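Local coordinates for protein putative alpha KG dependent 2,4-D dioxygenase (Burkholderia xenovorans, PDB 5J92) that probably acts as an iron(II)- and 2-oxoglutarate-dependent dioxygenase of the TfdA family, oxidising a substrate that has not been established, at residues Ser139-Ala144 against Val282-Arg287; Pro143-Gln148 against Pro275-Thr280. All coordinates share one frame; numbering follows the deposited sequence. Where two conformers were deposited one is given.

Strand 132-139 ends at Ser139 and runs out into a loop, Tyr140 to Gln148, that leads on to strand 149-153; strand end and loop together supply the first half of both contacts. The opening part meets Val282-Arg287, at the start of edge strand 284-291, in interaction 1. The later part meets Pro275-Thr280, just past strand 269-273, in interaction 2. The pairing runs in reverse order along the chain, so the loop closed by interaction 2 lies within the span closed by interaction 1. Pro143 belongs to both, and Arg283 bridges them, with NH2 2.9 Å from Gly147 O. Together they hold side by side the two connections between the six-stranded and three-stranded sheets.

Interaction 1 of 2, residues Ser139-Ala144 against Val282-Arg287; sequences SYIVPA and VREMHR
Tyr140 carries much of this contact, and its side chain can be followed outward. Tyr140 CB sits 3.8 Å from Glu284 CD, and with CG anti to the carbonyl carbon (chi1 -83°) the ring swings over His286. Tyr140 CD1 then passes above His286 CD2, CE1 rests over the centre of the imidazole, and Tyr140 CZ comes 3.5 Å from His286 CE1. The rings form a face-to-face stack, planes only 10° apart. His286 is fixed in its own plane by an in-plane bond from NE2 to Glu284 OE2 (2.9 Å, on the anti lone pair), while Asp60 takes ND1. Two carboxylates on one imidazole would favour its protonated form, and Arg259 adds a cation-pi contact to Tyr140.

The backbone beneath is a classic beta bulge in the antiparallel pairing of strands 132-139 and 284-291: Tyr140 and Ile141 both face Glu284. Glu284 O accepts from both amides, Tyr140 N at 2.9 Å and Ile141 N at 3.3 Å, and Glu284 N returns a bond to Ile141 O. Ile141 lies on the same sheet face as Glu284, its CD1 against OE1, and its CG2 presses tightly on Val282 CG1 (3.5 Å). On the face of Ser139 and Met285, the bent methionine brings CE to Ser139 CB. Further along, Pro143 CG lies against Arg283 CB at 3.7 Å, the arginine chain running extended past it.

Interaction 2 of 2, residues Pro143-Gln148 against Pro275-Thr280; sequences PAVGGQ and PHIPET
A single bridge brings Gly146 CA within 4.0 Å of His276 CA, straddled by two backbone hydrogen bonds, one from Ile277 N to Val145 O (2.9 Å) and one from Gly147 N to Pro275 O (2.9 Å). The donors stand above the planes of these carbonyls, 38° and 52° out of them respectively, so neither sits on a lone pair. Gly146, with no side chain and a positive phi, lets its backbone lie directly against Pro275 O and His276 CA; Gly147 also has positive phi.

The side-chain packing centres on His276. Its CG takes the crowded position between backbone N and carbonyl carbon (chi1 60°), which lays the imidazole beneath Pro143. Pro143 CG comes over one face of the ring in a CH-pi contact, offset toward the rim and 3.6 Å from His276 CG, while Pro143 CB rests against His276 CB. At the far end of the ring, His276 NE2 hydrogen-bonds to Asp281 O and makes a weak bond to Glu279 O. Val145 and Ile277 cross obliquely, Val145 CG1 reaching Ile277 CB at 4.1 Å. Beside them a water donates to Ile277 O and accepts weakly from Val145 N. Ile277 also packs on His164 of the second subunit, so this connection lies next to the dimer interface.

Because NE2 points at main-chain carbonyls, it must carry a proton, and the imidazole acts here as a donor holding the turn that follows it while its face receives the proline.

Interaction 1 of 2, residues Ser139-Ala144 against Val282-Arg287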
ATOM      1  N   SER A 139       4.824 -26.001  -8.886  1.00 24.45           N
ATOM      2  CA  SER A 139       6.146 -25.738  -8.332  0.59 25.00           C
ATOM      3  C   SER A 139       7.089 -26.907  -8.591  1.00 27.63           C
ATOM      4  O   SER A 139       6.741 -28.066  -8.344  1.00 27.69           O
ATOM      5  CB  SER A 139       6.062 -25.464  -6.831  0.59 25.04           C
ATOM      6  OG  SER A 139       5.729 -26.645  -6.130  0.59 22.28           O
ATOM      7  N   TYR A 140       8.285 -26.591  -9.086  1.00 26.93           N
ATOM      8  CA  TYR A 140       9.356 -27.556  -9.264  1.00 32.28           C
ATOM      9  C   TYR A 140      10.430 -27.419  -8.198  1.00 32.66           C
ATOM     10  O   TYR A 140      10.903 -28.426  -7.668  1.00 32.72           O
ATOM     11  CB  TYR A 140       9.990 -27.405 -10.654  1.00 34.36           C
ATOM     12  CG  TYR A 140       9.236 -28.126 -11.749  1.00 36.84           C
ATOM     13  CD1 TYR A 140       7.899 -27.832 -12.016  1.00 35.95           C
ATOM     14  CD2 TYR A 140       9.855 -29.112 -12.505  1.00 40.49           C
ATOM     15  CE1 TYR A 140       7.208 -28.495 -13.021  1.00 36.97           C
ATOM     16  CE2 TYR A 140       9.178 -29.781 -13.507  1.00 41.55           C
ATOM     17  CZ  TYR A 140       7.856 -29.469 -13.764  1.00 41.25           C
ATOM     18  OH  TYR A 140       7.194 -30.143 -14.769  1.00 41.59           O
ATOM     19  N   ILE A 141      10.854 -26.194  -7.893  1.00 32.51           N
ATOM     20  CA  ILE A 141      11.906 -25.945  -6.907  1.00 32.98           C
ATOM     21  C   ILE A 141      11.442 -24.799  -6.018  1.00 30.34           C
ATOM     22  O   ILE A 141      11.106 -23.722  -6.524  1.00 29.25           O
ATOM     23  CB  ILE A 141      13.262 -25.626  -7.566  1.00 34.16           C
ATOM     24  CG1 ILE A 141      13.692 -26.769  -8.504  1.00 38.93           C
ATOM     25  CG2 ILE A 141      14.318 -25.400  -6.509  1.00 34.80           C
ATOM     26  CD1 ILE A 141      15.024 -26.524  -9.272  1.00 39.76           C
ATOM     27  N   VAL A 142      11.406 -25.031  -4.713  1.00 29.40           N
ATOM     28  CA  VAL A 142      10.850 -24.093  -3.737  1.00 31.81           C
ATOM     29  C   VAL A 142      12.000 -23.521  -2.911  1.00 34.01           C
ATOM     30  O   VAL A 142      12.754 -24.294  -2.315  1.00 33.35           O
ATOM     31  CB  VAL A 142       9.816 -24.761  -2.806  1.00 32.57           C
ATOM     32  CG1 VAL A 142       9.283 -23.757  -1.783  1.00 29.30           C
ATOM     33  CG2 VAL A 142       8.681 -25.357  -3.592  1.00 34.21           C
ATOM     34  N   PRO A 143      12.152 -22.201  -2.837  1.00 36.87           N
ATOM     35  CA  PRO A 143      13.189 -21.631  -1.967  1.00 37.91           C
ATOM     36  C   PRO A 143      12.836 -21.826  -0.501  1.00 37.39           C
ATOM     37  O   PRO A 143      11.668 -21.926  -0.125  1.00 35.33           O
ATOM     38  CB  PRO A 143      13.196 -20.141  -2.334  1.00 36.38           C
ATOM     39  CG  PRO A 143      12.408 -20.036  -3.623  1.00 37.20           C
ATOM     40  CD  PRO A 143      11.415 -21.161  -3.570  1.00 35.76           C
ATOM     41  N   ALA A 144      13.870 -21.850   0.336  1.00 41.16           N
ATOM     42  CA  ALA A 144      13.667 -22.178   1.742  1.00 41.67           C
ATOM     43  C   ALA A 144      12.952 -21.053   2.480  1.00 41.33           C
ATOM     44  O   ALA A 144      12.125 -21.311   3.362  1.00 40.75           O
ATOM     45  CB  ALA A 144      15.013 -22.493   2.398  1.00 41.87           C
ATOM     46  N   VAL A 282      17.190 -20.557  -6.222  1.00 49.59           N
ATOM     47  CA  VAL A 282      16.404 -20.819  -7.419  1.00 51.22           C
ATOM     48  C   VAL A 282      14.945 -21.039  -7.035  1.00 50.99           C
ATOM     49  O   VAL A 282      14.636 -21.597  -5.975  1.00 50.62           O
ATOM     50  CB  VAL A 282      16.985 -22.007  -8.213  1.00 54.37           C
ATOM     51  CG1 VAL A 282      16.902 -23.290  -7.427  1.00 55.45           C
ATOM     52  CG2 VAL A 282      16.290 -22.138  -9.566  1.00 54.00           C
ATOM     53  N   ARG A 283      14.046 -20.562  -7.892  1.00 51.86           N
ATOM     54  CA  ARG A 283      12.606 -20.755  -7.750  1.00 50.72           C
ATOM     55  C   ARG A 283      12.071 -21.079  -9.134  1.00 51.19           C
ATOM     56  O   ARG A 283      12.072 -20.215 -10.017  1.00 54.25           O
ATOM     57  CB  ARG A 283      11.918 -19.509  -7.203  1.00 50.49           C
ATOM     58  CG  ARG A 283      10.415 -19.675  -7.025  1.00 53.17           C
ATOM     59  CD  ARG A 283       9.777 -18.419  -6.456  1.00 56.31           C
ATOM     60  NE  ARG A 283       8.339 -18.574  -6.236  1.00 57.15           N
ATOM     61  CZ  ARG A 283       7.525 -17.569  -5.922  1.00 57.32           C
ATOM     62  NH1 ARG A 283       8.008 -16.342  -5.793  1.00 58.90           N
ATOM     63  NH2 ARG A 283       6.229 -17.784  -5.743  1.00 54.87           N
ATOM     64  N   GLU A 284      11.603 -22.307  -9.328  1.00 56.66           N
ATOM     65  CA  GLU A 284      11.140 -22.747 -10.635  1.00 50.94           C
ATOM     66  C   GLU A 284       9.664 -23.088 -10.532  1.00 43.88           C
ATOM     67  O   GLU A 284       9.283 -23.993  -9.785  1.00 35.90           O
ATOM     68  CB  GLU A 284      11.933 -23.952 -11.142  1.00 51.11           C
ATOM     69  CG  GLU A 284      11.498 -24.386 -12.530  1.00 49.42           C
ATOM     70  CD  GLU A 284      12.254 -25.592 -13.044  1.00 56.26           C
ATOM     71  OE1 GLU A 284      13.254 -25.998 -12.414  1.00 61.72           O
ATOM     72  OE2 GLU A 284      11.840 -26.140 -14.087  1.00 57.56           O
ATOM     73  N   MET A 285       8.850 -22.379 -11.309  1.00 40.51           N
ATOM     74  CA  MET A 285       7.404 -22.536 -11.370  1.00 38.24           C
ATOM     75  C   MET A 285       6.984 -22.656 -12.826  1.00 36.58           C
ATOM     76  O   MET A 285       7.491 -21.929 -13.686  1.00 36.82           O
ATOM     77  CB  MET A 285       6.689 -21.332 -10.747  1.00 39.93           C
ATOM     78  CG  MET A 285       7.090 -20.988  -9.327  1.00 45.12           C
ATOM     79  SD  MET A 285       5.858 -21.573  -8.152  1.00 47.60           S
ATOM     80  CE  MET A 285       6.863 -21.810  -6.687  1.00 52.34           C
ATOM     81  N   HIS A 286       6.071 -23.579 -13.104  1.00 34.66           N
ATOM     82  CA  HIS A 286       5.493 -23.731 -14.431  1.00 34.80           C
ATOM     83  C   HIS A 286       4.058 -23.230 -14.410  1.00 32.11           C
ATOM     84  O   HIS A 286       3.280 -23.598 -13.520  1.00 25.38           O
ATOM     85  CB  HIS A 286       5.556 -25.187 -14.886  1.00 36.07           C
ATOM     86  CG  HIS A 286       6.952 -25.681 -15.109  1.00 39.19           C
ATOM     87  ND1 HIS A 286       7.251 -26.678 -16.010  1.00 41.02           N
ATOM     88  CD2 HIS A 286       8.132 -25.305 -14.559  1.00 39.96           C
ATOM     89  CE1 HIS A 286       8.552 -26.903 -16.000  1.00 43.41           C
ATOM     90  NE2 HIS A 286       9.109 -26.083 -15.127  1.00 43.40           N
ATOM     91  N   ARG A 287       3.707 -22.403 -15.394  1.00 26.71           N
ATOM     92  CA  ARG A 287       2.460 -21.655 -15.369  1.00 28.04           C
ATOM     93  C   ARG A 287       1.616 -21.975 -16.593  1.00 28.37           C
ATOM     94  O   ARG A 287       2.142 -22.261 -17.672  1.00 29.29           O
ATOM     95  CB  ARG A 287       2.716 -20.139 -15.314  1.00 28.47           C
TER

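Interaction 2 of 2, residues Pro143-Gln148 against Pro275-Thr280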
ATOM      1  N   PRO A 143      12.152 -22.201  -2.837  1.00 36.87           N
ATOM      2  CA  PRO A 143      13.189 -21.631  -1.967  1.00 37.91           C
ATOM      3  C   PRO A 143      12.836 -21.826  -0.501  1.00 37.39           C
ATOM      4  O   PRO A 143      11.668 -21.926  -0.125  1.00 35.33           O
ATOM      5  CB  PRO A 143      13.196 -20.141  -2.334  1.00 36.38           C
ATOM      6  CG  PRO A 143      12.408 -20.036  -3.623  1.00 37.20           C
ATOM      7  CD  PRO A 143      11.415 -21.161  -3.570  1.00 35.76           C
ATOM      8  N   ALA A 144      13.870 -21.850   0.336  1.00 41.16           N
ATOM      9  CA  ALA A 144      13.667 -22.178   1.742  1.00 41.67           C
ATOM     10  C   ALA A 144      12.952 -21.053   2.480  1.00 41.33           C
ATOM     11  O   ALA A 144      12.125 -21.311   3.362  1.00 40.75           O
ATOM     12  CB  ALA A 144      15.013 -22.493   2.398  1.00 41.87           C
ATOM     13  N   VAL A 145      13.232 -19.802   2.125  1.00 39.73           N
ATOM     14  CA  VAL A 145      12.727 -18.653   2.871  1.00 37.49           C
ATOM     15  C   VAL A 145      11.989 -17.725   1.915  1.00 32.52           C
ATOM     16  O   VAL A 145      12.545 -17.308   0.893  1.00 31.48           O
ATOM     17  CB  VAL A 145      13.865 -17.894   3.581  1.00 40.74           C
ATOM     18  CG1 VAL A 145      13.299 -16.768   4.444  1.00 38.88           C
ATOM     19  CG2 VAL A 145      14.731 -18.854   4.410  1.00 43.50           C
ATOM     20  N   GLY A 146      10.749 -17.394   2.252  1.00 28.90           N
ATOM     21  CA  GLY A 146       9.987 -16.488   1.415  1.00 25.58           C
ATOM     22  C   GLY A 146       9.435 -17.187   0.185  1.00 24.25           C
ATOM     23  O   GLY A 146       9.293 -18.411   0.137  1.00 24.66           O
ATOM     24  N   GLY A 147       9.118 -16.384  -0.832  1.00 22.54           N
ATOM     25  CA  GLY A 147       8.612 -16.945  -2.065  1.00 22.74           C
ATOM     26  C   GLY A 147       7.177 -17.405  -2.012  1.00 24.21           C
ATOM     27  O   GLY A 147       6.742 -18.139  -2.903  1.00 23.81           O
ATOM     28  N   GLN A 148       6.421 -16.980  -1.002  1.00 20.85           N
ATOM     29  CA  GLN A 148       5.011 -17.311  -0.927  1.00 20.67           C
ATOM     30  C   GLN A 148       4.252 -16.652  -2.069  1.00 16.96           C
ATOM     31  O   GLN A 148       4.675 -15.643  -2.632  1.00 17.37           O
ATOM     32  CB  GLN A 148       4.414 -16.841   0.409  1.00 19.61           C
ATOM     33  CG  GLN A 148       5.076 -17.459   1.656  1.00 21.27           C
ATOM     34  CD  GLN A 148       6.308 -16.684   2.114  1.00 28.30           C
ATOM     35  OE1 GLN A 148       6.795 -15.790   1.411  1.00 32.27           O
ATOM     36  NE2 GLN A 148       6.847 -17.059   3.275  1.00 27.14           N
ATOM     37  N   PRO A 275       9.079 -11.882  -2.318  1.00 25.08           N
ATOM     38  CA  PRO A 275      10.495 -12.193  -2.539  1.00 27.32           C
ATOM     39  C   PRO A 275      10.897 -13.425  -1.737  1.00 27.28           C
ATOM     40  O   PRO A 275      10.311 -13.729  -0.696  1.00 24.88           O
ATOM     41  CB  PRO A 275      11.226 -10.942  -2.035  1.00 25.40           C
ATOM     42  CG  PRO A 275      10.191  -9.849  -2.000  1.00 25.56           C
ATOM     43  CD  PRO A 275       8.888 -10.560  -1.689  1.00 23.55           C
ATOM     44  N   HIS A 276      11.867 -14.169  -2.254  1.00 26.03           N
ATOM     45  CA  HIS A 276      12.509 -15.224  -1.479  1.00 26.96           C
ATOM     46  C   HIS A 276      13.918 -14.779  -1.095  1.00 34.01           C
ATOM     47  O   HIS A 276      14.517 -13.935  -1.766  1.00 37.13           O
ATOM     48  CB  HIS A 276      12.541 -16.553  -2.240  1.00 27.40           C
ATOM     49  CG  HIS A 276      13.284 -16.499  -3.537  1.00 33.39           C
ATOM     50  ND1 HIS A 276      12.692 -16.104  -4.718  1.00 33.80           N
ATOM     51  CD2 HIS A 276      14.569 -16.798  -3.841  1.00 35.05           C
ATOM     52  CE1 HIS A 276      13.581 -16.159  -5.693  1.00 32.70           C
ATOM     53  NE2 HIS A 276      14.729 -16.576  -5.188  1.00 35.43           N
ATOM     54  N   ILE A 277      14.426 -15.319   0.010  1.00 33.93           N
ATOM     55  CA  ILE A 277      15.640 -14.831   0.655  1.00 36.42           C
ATOM     56  C   ILE A 277      16.623 -15.989   0.791  1.00 36.91           C
ATOM     57  O   ILE A 277      16.310 -16.983   1.453  1.00 35.18           O
ATOM     58  CB  ILE A 277      15.350 -14.226   2.038  1.00 37.05           C
ATOM     59  CG1 ILE A 277      14.107 -13.328   1.996  1.00 38.16           C
ATOM     60  CG2 ILE A 277      16.581 -13.510   2.583  1.00 38.79           C
ATOM     61  CD1 ILE A 277      14.215 -12.157   1.056  1.00 41.03           C
ATOM     62  N   PRO A 278      17.829 -15.908   0.205  1.00 40.04           N
ATOM     63  CA  PRO A 278      18.260 -14.801  -0.658  1.00 41.91           C
ATOM     64  C   PRO A 278      17.699 -14.936  -2.066  1.00 40.19           C
ATOM     65  O   PRO A 278      17.352 -16.043  -2.465  1.00 36.67           O
ATOM     66  CB  PRO A 278      19.780 -14.939  -0.667  1.00 46.98           C
ATOM     67  CG  PRO A 278      20.004 -16.408  -0.508  1.00 45.98           C
ATOM     68  CD  PRO A 278      18.918 -16.872   0.441  1.00 43.41           C
ATOM     69  N   GLU A 279      17.641 -13.827  -2.811  1.00 44.96           N
ATOM     70  CA  GLU A 279      17.102 -13.859  -4.167  1.00 47.28           C
ATOM     71  C   GLU A 279      17.906 -14.777  -5.082  1.00 50.73           C
ATOM     72  O   GLU A 279      17.419 -15.143  -6.159  1.00 51.45           O
ATOM     73  CB  GLU A 279      17.045 -12.443  -4.749  1.00 47.08           C
ATOM     74  N   THR A 280      19.129 -15.143  -4.686  1.00 52.50           N
ATOM     75  CA  THR A 280      19.951 -16.021  -5.506  1.00 54.77           C
ATOM     76  C   THR A 280      19.483 -17.472  -5.455  1.00 53.13           C
ATOM     77  O   THR A 280      19.856 -18.259  -6.335  1.00 55.33           O
ATOM     78  CB  THR A 280      21.417 -15.936  -5.070  1.00 59.56           C
ATOM     79  OG1 THR A 280      21.534 -16.320  -3.695  1.00 62.53           O
ATOM     80  CG2 THR A 280      21.939 -14.514  -5.234  1.00 58.68           C
TER
HETATM   81  O   HOH W   1      15.506 -19.370  -0.279  1.00 36.97           O